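PDB 6F2P: paenibacillus xanthan lyase, which catalyses the eliminative cleavage of the linkage between the terminal mannose and glucuronic acid in the side chains of the bacterial polysaccharide xanthan. Local coordinates for residues P28-R33 with L342-N347; M80-T85 with V138-T143; S302-S307 with R320-W325. All coordinates share one frame; numbering follows the deposited sequence.

Contact 1 of 3, residues P28-R33 with L342-N347; sequences PDIAAR and LIIAAN
The first turns of helix 28-46 run almost antiparallel to the 342-347 segment of helix 340-351, at 167° between their directions and 9.9 Å between the axes. The pairing illustrates how a fold brings together helices far apart in sequence: 308 residues, over half of them helical, separate the two segments, and 28-33 belongs to the N-terminal alpha-helical domain of polysaccharide lyase family 8. Ile343 is the central side chain. Its CG1 lies beside its own backbone N and CG2 lies anti to it, so the two branches part to meet different neighbours. Ile343 CG2 packs 3.7 Å from Ile30 CG1, the two isoleucines lying at a slant to each other, and also touches CB of Asp29. The next residue, Ile344, receives the tip of Ile30, whose extended chain (chi2 176°) brings CD1 to 3.9 Å from Ile344 CG1. Tyr23 covers both Ile30 and Ile344.

The polar margin is formed by Asp29 and Asn347, whose carboxylate and amide planes are turned only 26° apart. Asp29 OD2 stands 3.6 Å from Asn347 ND2, not a hydrogen bond, though the positive end of the amide may still favour the carboxylate. Asp29 OD1 forms a salt bridge with Lys332, a residue between the calcium ligands Asp331 and Thr333; ND2 of Asn347 makes a weak hydrogen bond to Asp27. The other branch of Ile343 ends among backbone and aliphatic atoms, with Ile343 CD1 3.6 Å from Asp29 O, the same carbonyl that accepts the helical bond from Arg33 N, and 3.9 Å from Arg33 CB.

Contact 2 of 3, residues M80-T85 with V138-T143; sequences MALAYT and VALMYT
Met141 and Tyr84 approach at about a right angle, and Leu140 and Thr85 do the same beside them; these two crossed pairs carry the contact between helices 68-85 and 123-141. Tyr84 has CG anti to its backbone N (chi1 176°), which sets the ring where its CD2 side can meet Met141. The bend of Met141 at chi2 (-69°) brings SD to that side of the ring, and the further bend at chi3 sets the methyl CE near CD2 and CE2. Met141 SD lies 3.5 Å from Tyr84 CD2 and 4.5 Å from the centroid of the Tyr84 ring, 54° off its normal, an oblique approach. Nearer the backbone, Met141 CG packs 3.9 Å from Ala81 CB, a small side chain, consistent with the 6.6 Å between the CA atoms of Ala81 and Leu140.

Leu140 forks over the neighbouring helix. Leu140 CD1 lies against the backbone between Ala81 and Leu82, 3.7 Å from Leu82 N, while Leu140 CD2 turns to Thr85 OG1 at 3.6 Å. Thr85 CG2 in turn approaches the carbonyl of Leu140, whose oxygen accepts a hydrogen bond from Lys14. Leu17 of helix 4-18 also packs on Leu140. No hydrogen bond joins the two segments: with the Met-aromatic contact of Met141 and Tyr84 beside the leucine packing, this is a buried helix-helix interface of the alpha-helical domain of polysaccharide lyase family 8.

Contact 3 of 3, residues S302-S307 with R320-W325; sequences SIIRLS and RMVKYW
Helices 292-307 and 312-328 follow one another in the chain and pack roughly antiparallel as a helical hairpin within the alpha-helical domain of family 8 lyases; the short segments cross at -147° with axes 10.1 Å apart. Along 302-307, Ile303 comes first and does most of the work. Its CG1 lies beside the backbone N (chi1 -69°), CG2 anti to it, and the two branches find separate partners. Ile303 CG2 meets Val322 CG2 at 3.5 Å, where the two side chains lie alongside and run opposite ways. The other branch, extended through chi2 at 174°, carries Ile303 CD1 to the rim of the Trp325 indole, 3.8 Å from Trp325 CZ3 and in the ring plane, so that a methyl meets an aromatic edge. Ile303 CD1 also lies 4.2 Å from Met321 SD. Phe318 and Ile263 add further apolar cover to Ile303.

Ile304 follows, directed less squarely at the partner helix, yet Ile304 CG1 and CD1 each lie 3.8 Å from Val322 CG1. Val322 is thus shared: one methyl serves Ile303, the other Ile304. At the end of the segment, Ser307 turns inward on its own helix, Ser307 OG donating to Ile304 O over 2.6 Å, in the carbonyl plane and on a lone pair. Its proton is thus used within its own helix. Every touching residue is buried and no directional bond spans the two segments, so the contact probably rests on hydrophobic and van der Waals packing, through burial of apolar surface and the fit of Ile303 and Ile304 round Val322.

How the contacts relate
Contacts 1 and 3 touch, their centres 15 Å apart: Ala345 CB packs 3.9 Å from Ile304 CG2, and Leu342 CG lies 4.0 Å from Arg305 NH2. Helix 340-351, directly after helix 312-328 in the chain, thereby links the 302-325 hairpin to the start of helix 28-46. Contact 2 stands apart, its centre 20 Å from that of contact 1 and 28 Å from that of contact 3, but helix 68-85 succeeds helix 28-46, and Ile37 of the latter touches Leu82. Methylpentanediol, probably from the crystallisation liquor, is bound about 4 Å from the Ile304 side chain and about 6 Å from that of Ile344, not necessarily as one molecule. Calcium lies about 9 Å from the Trp325 side chain and about 12 Å from that of Asp29.

Contact 1 of 3, residues P28-R33 with L342-N347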
loop_
_atom_site.group_PDB
_atom_site.type_symbol
_atom_site.label_atom_id
_atom_site.label_comp_id
_atom_site.label_asym_id
_atom_site.label_seq_id
_atom_site.Cartn_x
_atom_site.Cartn_y
_atom_site.Cartn_z
ATOM N N PRO A 28 23.171 -13.165 37.632
ATOM C CA PRO A 28 22.042 -14.037 37.994
ATOM C C PRO A 28 21.292 -14.522 36.764
ATOM O O PRO A 28 20.704 -15.608 36.769
ATOM C CB PRO A 28 21.137 -13.121 38.823
ATOM C CG PRO A 28 21.466 -11.724 38.332
ATOM C CD PRO A 28 22.933 -11.753 37.979
ATOM N N ASP A 29 21.313 -13.709 35.714
ATOM C CA ASP A 29 20.683 -14.087 34.464
ATOM C C ASP A 29 21.399 -15.278 33.839
ATOM O O ASP A 29 20.754 -16.252 33.441
ATOM C CB ASP A 29 20.619 -12.889 33.525
ATOM C CG ASP A 29 19.695 -11.814 34.044
ATOM O OD1 ASP A 29 18.587 -12.173 34.512
ATOM O OD2 ASP A 29 20.085 -10.626 34.007
ATOM N N ILE A 30 22.730 -15.217 33.788
ATOM C CA ILE A 30 23.522 -16.366 33.349
ATOM C C ILE A 30 23.303 -17.581 34.248
ATOM O O ILE A 30 23.104 -18.701 33.758
ATOM C CB ILE A 30 25.022 -16.044 33.280
ATOM C CG1 ILE A 30 25.272 -14.979 32.207
ATOM C CG2 ILE A 30 25.822 -17.305 32.997
ATOM C CD1 ILE A 30 26.705 -14.514 32.108
ATOM N N ALA A 31 23.311 -17.353 35.559
ATOM C CA ALA A 31 23.132 -18.439 36.529
ATOM C C ALA A 31 21.812 -19.182 36.327
ATOM O O ALA A 31 21.777 -20.408 36.324
ATOM C CB ALA A 31 23.231 -17.912 37.948
ATOM N N ALA A 32 20.733 -18.430 36.151
ATOM C CA ALA A 32 19.420 -19.006 35.918
ATOM C C ALA A 32 19.419 -19.874 34.669
ATOM O O ALA A 32 18.820 -20.952 34.654
ATOM C CB ALA A 32 18.400 -17.906 35.783
ATOM N N ARG A 33 20.097 -19.410 33.624
ATOM C CA ARG A 33 20.132 -20.153 32.368
ATOM C C ARG A 33 20.928 -21.453 32.517
ATOM O O ARG A 33 20.513 -22.509 32.037
ATOM C CB ARG A 33 20.688 -19.271 31.246
ATOM C CG ARG A 33 20.830 -19.952 29.900
ATOM C CD ARG A 33 19.585 -20.736 29.508
ATOM N NE ARG A 33 18.443 -19.871 29.261
ATOM C CZ ARG A 33 17.207 -20.313 29.067
ATOM N NH1 ARG A 33 16.963 -21.616 29.092
ATOM N NH2 ARG A 33 16.219 -19.452 28.855
ATOM N N LEU A 342 23.790 -14.601 24.214
ATOM C CA LEU A 342 22.990 -13.397 24.058
ATOM C C LEU A 342 22.776 -12.666 25.376
ATOM O O LEU A 342 22.684 -11.441 25.387
ATOM C CB LEU A 342 21.655 -13.721 23.396
ATOM C CG LEU A 342 21.820 -14.044 21.917
ATOM C CD1 LEU A 342 20.598 -14.753 21.378
ATOM C CD2 LEU A 342 22.092 -12.754 21.159
ATOM N N ILE A 343 22.700 -13.409 26.481
ATOM C CA ILE A 343 22.587 -12.792 27.798
ATOM C C ILE A 343 23.805 -11.915 28.026
ATOM O O ILE A 343 23.704 -10.772 28.485
ATOM C CB ILE A 343 22.542 -13.839 28.903
ATOM C CG1 ILE A 343 21.262 -14.663 28.789
ATOM C CG2 ILE A 343 22.637 -13.173 30.265
ATOM C CD1 ILE A 343 21.114 -15.689 29.854
ATOM N N ILE A 344 24.962 -12.459 27.673
ATOM C CA ILE A 344 26.213 -11.739 27.803
ATOM C C ILE A 344 26.188 -10.485 26.945
ATOM O O ILE A 344 26.450 -9.384 27.440
ATOM C CB ILE A 344 27.387 -12.627 27.412
ATOM C CG1 ILE A 344 27.479 -13.814 28.377
ATOM C CG2 ILE A 344 28.674 -11.829 27.420
ATOM C CD1 ILE A 344 28.420 -14.895 27.913
ATOM N N ALA A 345 25.851 -10.652 25.669
ATOM C CA ALA A 345 25.756 -9.524 24.740
ATOM C C ALA A 345 24.750 -8.489 25.225
ATOM O O ALA A 345 25.036 -7.299 25.226
ATOM C CB ALA A 345 25.388 -9.998 23.351
ATOM N N ALA A 346 23.579 -8.949 25.649
ATOM C CA ALA A 346 22.519 -8.052 26.098
ATOM C C ALA A 346 22.932 -7.277 27.332
ATOM O O ALA A 346 22.723 -6.074 27.406
ATOM C CB ALA A 346 21.242 -8.834 26.379
ATOM N N ASN A 347 23.509 -7.969 28.308
ATOM C CA ASN A 347 23.901 -7.319 29.554
ATOM C C ASN A 347 25.062 -6.349 29.362
ATOM O O ASN A 347 25.076 -5.260 29.941
ATOM C CB ASN A 347 24.217 -8.355 30.640
ATOM C CG ASN A 347 22.980 -8.777 31.425
ATOM O OD1 ASN A 347 22.028 -8.006 31.574
ATOM N ND2 ASN A 347 22.994 -10.001 31.937
#

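Contact 2 of 3, residues M80-T85 with V138-T143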
loop_
_atom_site.group_PDB
_atom_site.type_symbol
_atom_site.label_atom_id
_atom_site.label_comp_id
_atom_site.label_asym_id
_atom_site.label_seq_id
_atom_site.Cartn_x
_atom_site.Cartn_y
_atom_site.Cartn_z
ATOM N N MET A 80 21.345 -32.422 26.234
ATOM C CA MET A 80 22.312 -33.115 27.084
ATOM C C MET A 80 23.727 -32.644 26.762
ATOM O O MET A 80 24.504 -32.296 27.660
ATOM C CB MET A 80 22.187 -34.635 26.905
ATOM C CG MET A 80 20.840 -35.189 27.336
ATOM S SD MET A 80 20.494 -36.864 26.734
ATOM C CE MET A 80 21.756 -37.810 27.585
ATOM N N ALA A 81 24.047 -32.635 25.473
ATOM C CA ALA A 81 25.323 -32.116 24.992
ATOM C C ALA A 81 25.567 -30.679 25.471
ATOM O O ALA A 81 26.694 -30.309 25.803
ATOM C CB ALA A 81 25.383 -32.203 23.467
ATOM N N LEU A 82 24.504 -29.883 25.525
ATOM C CA LEU A 82 24.613 -28.500 25.955
ATOM C C LEU A 82 25.082 -28.412 27.403
ATOM O O LEU A 82 26.038 -27.699 27.708
ATOM C CB LEU A 82 23.283 -27.762 25.783
ATOM C CG LEU A 82 23.290 -26.248 26.061
ATOM C CD1 LEU A 82 24.305 -25.508 25.192
ATOM C CD2 LEU A 82 21.913 -25.635 25.872
ATOM N N ALA A 83 24.410 -29.127 28.298
ATOM C CA ALA A 83 24.813 -29.119 29.702
ATOM C C ALA A 83 26.214 -29.698 29.836
ATOM O O ALA A 83 27.024 -29.214 30.626
ATOM C CB ALA A 83 23.829 -29.895 30.563
ATOM N N TYR A 84 26.489 -30.734 29.052
ATOM C CA TYR A 84 27.797 -31.361 29.070
ATOM C C TYR A 84 28.917 -30.350 28.853
ATOM O O TYR A 84 29.989 -30.471 29.453
ATOM C CB TYR A 84 27.894 -32.465 28.021
ATOM C CG TYR A 84 29.274 -33.060 27.960
ATOM C CD1 TYR A 84 29.729 -33.896 28.972
ATOM C CD2 TYR A 84 30.134 -32.773 26.906
ATOM C CE1 TYR A 84 31.001 -34.442 28.933
ATOM C CE2 TYR A 84 31.408 -33.313 26.858
ATOM C CZ TYR A 84 31.834 -34.147 27.879
ATOM O OH TYR A 84 33.092 -34.690 27.846
ATOM N N THR A 85 28.659 -29.349 28.011
ATOM C CA THR A 85 29.697 -28.400 27.611
ATOM C C THR A 85 29.505 -27.007 28.193
ATOM O O THR A 85 30.248 -26.090 27.860
ATOM C CB THR A 85 29.757 -28.254 26.086
ATOM O OG1 THR A 85 28.490 -27.798 25.603
ATOM C CG2 THR A 85 30.067 -29.578 25.436
ATOM N N VAL A 138 27.185 -32.121 17.219
ATOM C CA VAL A 138 28.548 -32.311 16.747
ATOM C C VAL A 138 29.425 -31.089 17.023
ATOM O O VAL A 138 30.607 -31.227 17.326
ATOM C CB VAL A 138 28.574 -32.663 15.253
ATOM C CG1 VAL A 138 30.005 -32.711 14.733
ATOM C CG2 VAL A 138 27.874 -34.002 15.022
ATOM N N ALA A 139 28.853 -29.896 16.943
ATOM C CA ALA A 139 29.633 -28.696 17.224
ATOM C C ALA A 139 30.129 -28.711 18.668
ATOM O O ALA A 139 31.306 -28.466 18.939
ATOM C CB ALA A 139 28.818 -27.437 16.936
ATOM N N LEU A 140 29.229 -29.028 19.590
ATOM C CA LEU A 140 29.570 -29.060 21.004
ATOM C C LEU A 140 30.526 -30.202 21.348
ATOM O O LEU A 140 31.433 -30.037 22.157
ATOM C CB LEU A 140 28.298 -29.196 21.842
ATOM C CG LEU A 140 27.268 -28.078 21.709
ATOM C CD1 LEU A 140 26.005 -28.430 22.470
ATOM C CD2 LEU A 140 27.842 -26.754 22.206
ATOM N N MET A 141 30.315 -31.358 20.727
ATOM C CA MET A 141 30.963 -32.589 21.153
ATOM C C MET A 141 32.190 -32.942 20.310
ATOM O O MET A 141 32.816 -33.993 20.510
ATOM C CB MET A 141 29.956 -33.735 21.084
ATOM C CG MET A 141 28.722 -33.542 21.949
ATOM S SD MET A 141 29.082 -33.630 23.713
ATOM C CE MET A 141 29.785 -35.282 23.804
ATOM N N TYR A 142 32.527 -32.054 19.381
ATOM C CA TYR A 142 33.565 -32.279 18.376
ATOM C C TYR A 142 34.865 -32.909 18.895
ATOM O O TYR A 142 35.320 -33.939 18.391
ATOM C CB TYR A 142 33.879 -30.952 17.688
ATOM C CG TYR A 142 34.509 -31.098 16.328
ATOM C CD1 TYR A 142 33.728 -31.335 15.208
ATOM C CD2 TYR A 142 35.882 -30.982 16.159
ATOM C CE1 TYR A 142 34.299 -31.463 13.948
ATOM C CE2 TYR A 142 36.464 -31.108 14.903
ATOM C CZ TYR A 142 35.668 -31.351 13.803
ATOM O OH TYR A 142 36.239 -31.476 12.553
ATOM N N THR A 143 35.455 -32.279 19.904
ATOM C CA THR A 143 36.721 -32.731 20.464
ATOM C C THR A 143 36.626 -34.086 21.180
ATOM O O THR A 143 37.648 -34.713 21.483
ATOM C CB THR A 143 37.264 -31.697 21.451
ATOM O OG1 THR A 143 36.306 -31.499 22.495
ATOM C CG2 THR A 143 37.501 -30.381 20.749
#

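Contact 3 of 3, residues S302-S307 with R320-W325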
loop_
_atom_site.group_PDB
_atom_site.type_symbol
_atom_site.label_atom_id
_atom_site.label_comp_id
_atom_site.label_asym_id
_atom_site.label_seq_id
_atom_site.Cartn_x
_atom_site.Cartn_y
_atom_site.Cartn_z
ATOM N N SER A 302 18.256 -10.863 16.792
ATOM C CA SER A 302 18.781 -10.703 15.445
ATOM C C SER A 302 19.446 -9.348 15.280
ATOM O O SER A 302 20.450 -9.227 14.573
ATOM C CB SER A 302 17.663 -10.865 14.418
ATOM O OG SER A 302 17.207 -12.206 14.352
ATOM N N ILE A 303 18.886 -8.333 15.937
ATOM C CA ILE A 303 19.411 -6.976 15.827
ATOM C C ILE A 303 20.773 -6.869 16.513
ATOM O O ILE A 303 21.698 -6.223 16.000
ATOM C CB ILE A 303 18.415 -5.928 16.375
ATOM C CG1 ILE A 303 17.192 -5.845 15.458
ATOM C CG2 ILE A 303 19.070 -4.565 16.452
ATOM C CD1 ILE A 303 16.080 -4.951 15.974
ATOM N N ILE A 304 20.889 -7.521 17.668
ATOM C CA ILE A 304 22.160 -7.637 18.375
ATOM C C ILE A 304 23.209 -8.341 17.508
ATOM O O ILE A 304 24.354 -7.895 17.417
ATOM C CB ILE A 304 21.980 -8.401 19.689
ATOM C CG1 ILE A 304 21.139 -7.567 20.658
ATOM C CG2 ILE A 304 23.321 -8.748 20.297
ATOM C CD1 ILE A 304 20.777 -8.296 21.925
ATOM N N ARG A 305 22.810 -9.430 16.860
ATOM C CA ARG A 305 23.704 -10.136 15.952
ATOM C C ARG A 305 24.101 -9.253 14.783
ATOM O O ARG A 305 25.255 -9.267 14.352
ATOM C CB ARG A 305 23.056 -11.419 15.433
ATOM C CG ARG A 305 22.948 -12.530 16.464
ATOM C CD ARG A 305 24.273 -13.233 16.648
ATOM N NE ARG A 305 24.241 -14.205 17.741
ATOM C CZ ARG A 305 25.055 -14.172 18.793
ATOM N NH1 ARG A 305 25.975 -13.216 18.910
ATOM N NH2 ARG A 305 24.949 -15.098 19.732
ATOM N N LEU A 306 23.151 -8.481 14.262
ATOM C CA LEU A 306 23.460 -7.599 13.140
ATOM C C LEU A 306 24.383 -6.444 13.529
ATOM O O LEU A 306 25.202 -6.011 12.722
ATOM C CB LEU A 306 22.194 -7.099 12.453
ATOM C CG LEU A 306 21.508 -8.183 11.620
ATOM C CD1 LEU A 306 20.173 -7.705 11.099
ATOM C CD2 LEU A 306 22.395 -8.642 10.475
ATOM N N SER A 307 24.279 -5.969 14.767
ATOM C CA SER A 307 25.150 -4.891 15.230
ATOM C C SER A 307 26.605 -5.351 15.297
ATOM O O SER A 307 27.527 -4.556 15.152
ATOM C CB SER A 307 24.697 -4.379 16.596
ATOM O OG SER A 307 24.955 -5.342 17.600
ATOM N N ARG A 320 21.358 1.080 20.252
ATOM C CA ARG A 320 20.575 2.074 20.967
ATOM C C ARG A 320 19.126 1.637 21.088
ATOM O O ARG A 320 18.509 1.805 22.132
ATOM C CB ARG A 320 20.665 3.449 20.293
ATOM C CG ARG A 320 22.011 4.135 20.470
ATOM C CD ARG A 320 21.959 5.601 20.072
ATOM N NE ARG A 320 21.332 6.431 21.097
ATOM C CZ ARG A 320 20.511 7.446 20.845
ATOM N NH1 ARG A 320 20.200 7.759 19.593
ATOM N NH2 ARG A 320 19.992 8.143 21.846
ATOM N N MET A 321 18.574 1.073 20.024
ATOM C CA MET A 321 17.179 0.682 20.081
ATOM C C MET A 321 16.999 -0.565 20.965
ATOM O O MET A 321 16.066 -0.635 21.772
ATOM C CB MET A 321 16.590 0.523 18.671
ATOM C CG MET A 321 17.156 -0.621 17.851
ATOM S SD MET A 321 16.368 -0.758 16.233
ATOM C CE MET A 321 17.201 0.535 15.320
ATOM N N VAL A 322 17.910 -1.528 20.840
ATOM C CA VAL A 322 17.875 -2.713 21.689
ATOM C C VAL A 322 18.042 -2.350 23.168
ATOM O O VAL A 322 17.347 -2.899 24.026
ATOM C CB VAL A 322 18.916 -3.768 21.252
ATOM C CG1 VAL A 322 19.062 -4.878 22.292
ATOM C CG2 VAL A 322 18.514 -4.363 19.929
ATOM N N LYS A 323 18.936 -1.413 23.468
ATOM C CA LYS A 323 19.103 -0.983 24.852
ATOM C C LYS A 323 17.797 -0.442 25.410
ATOM O O LYS A 323 17.372 -0.843 26.495
ATOM C CB LYS A 323 20.203 0.070 24.995
ATOM C CG LYS A 323 20.513 0.424 26.449
ATOM C CD LYS A 323 21.896 1.030 26.603
ATOM C CE LYS A 323 22.263 1.185 28.074
ATOM N NZ LYS A 323 23.663 1.668 28.274
ATOM N N TYR A 324 17.174 0.461 24.654
ATOM C CA TYR A 324 15.873 1.038 24.990
ATOM C C TYR A 324 14.874 -0.032 25.387
ATOM O O TYR A 324 14.257 0.049 26.450
ATOM C CB TYR A 324 15.321 1.833 23.798
ATOM C CG TYR A 324 13.939 2.427 24.010
ATOM C CD1 TYR A 324 13.730 3.439 24.941
ATOM C CD2 TYR A 324 12.849 1.991 23.269
ATOM C CE1 TYR A 324 12.470 3.995 25.135
ATOM C CE2 TYR A 324 11.584 2.541 23.456
ATOM C CZ TYR A 324 11.403 3.546 24.390
ATOM O OH TYR A 324 10.155 4.106 24.593
ATOM N N TRP A 325 14.731 -1.041 24.533
ATOM C CA TRP A 325 13.786 -2.117 24.778
ATOM C C TRP A 325 14.167 -2.991 25.976
ATOM O O TRP A 325 13.294 -3.511 26.674
ATOM C CB TRP A 325 13.641 -2.990 23.533
ATOM C CG TRP A 325 13.024 -2.284 22.360
ATOM C CD1 TRP A 325 12.023 -1.347 22.388
ATOM C CD2 TRP A 325 13.370 -2.460 20.976
ATOM N NE1 TRP A 325 11.724 -0.937 21.106
ATOM C CE2 TRP A 325 12.540 -1.601 20.225
ATOM C CE3 TRP A 325 14.304 -3.258 20.302
ATOM C CZ2 TRP A 325 12.615 -1.525 18.834
ATOM C CZ3 TRP A 325 14.379 -3.179 18.924
ATOM C CH2 TRP A 325 13.540 -2.322 18.204
#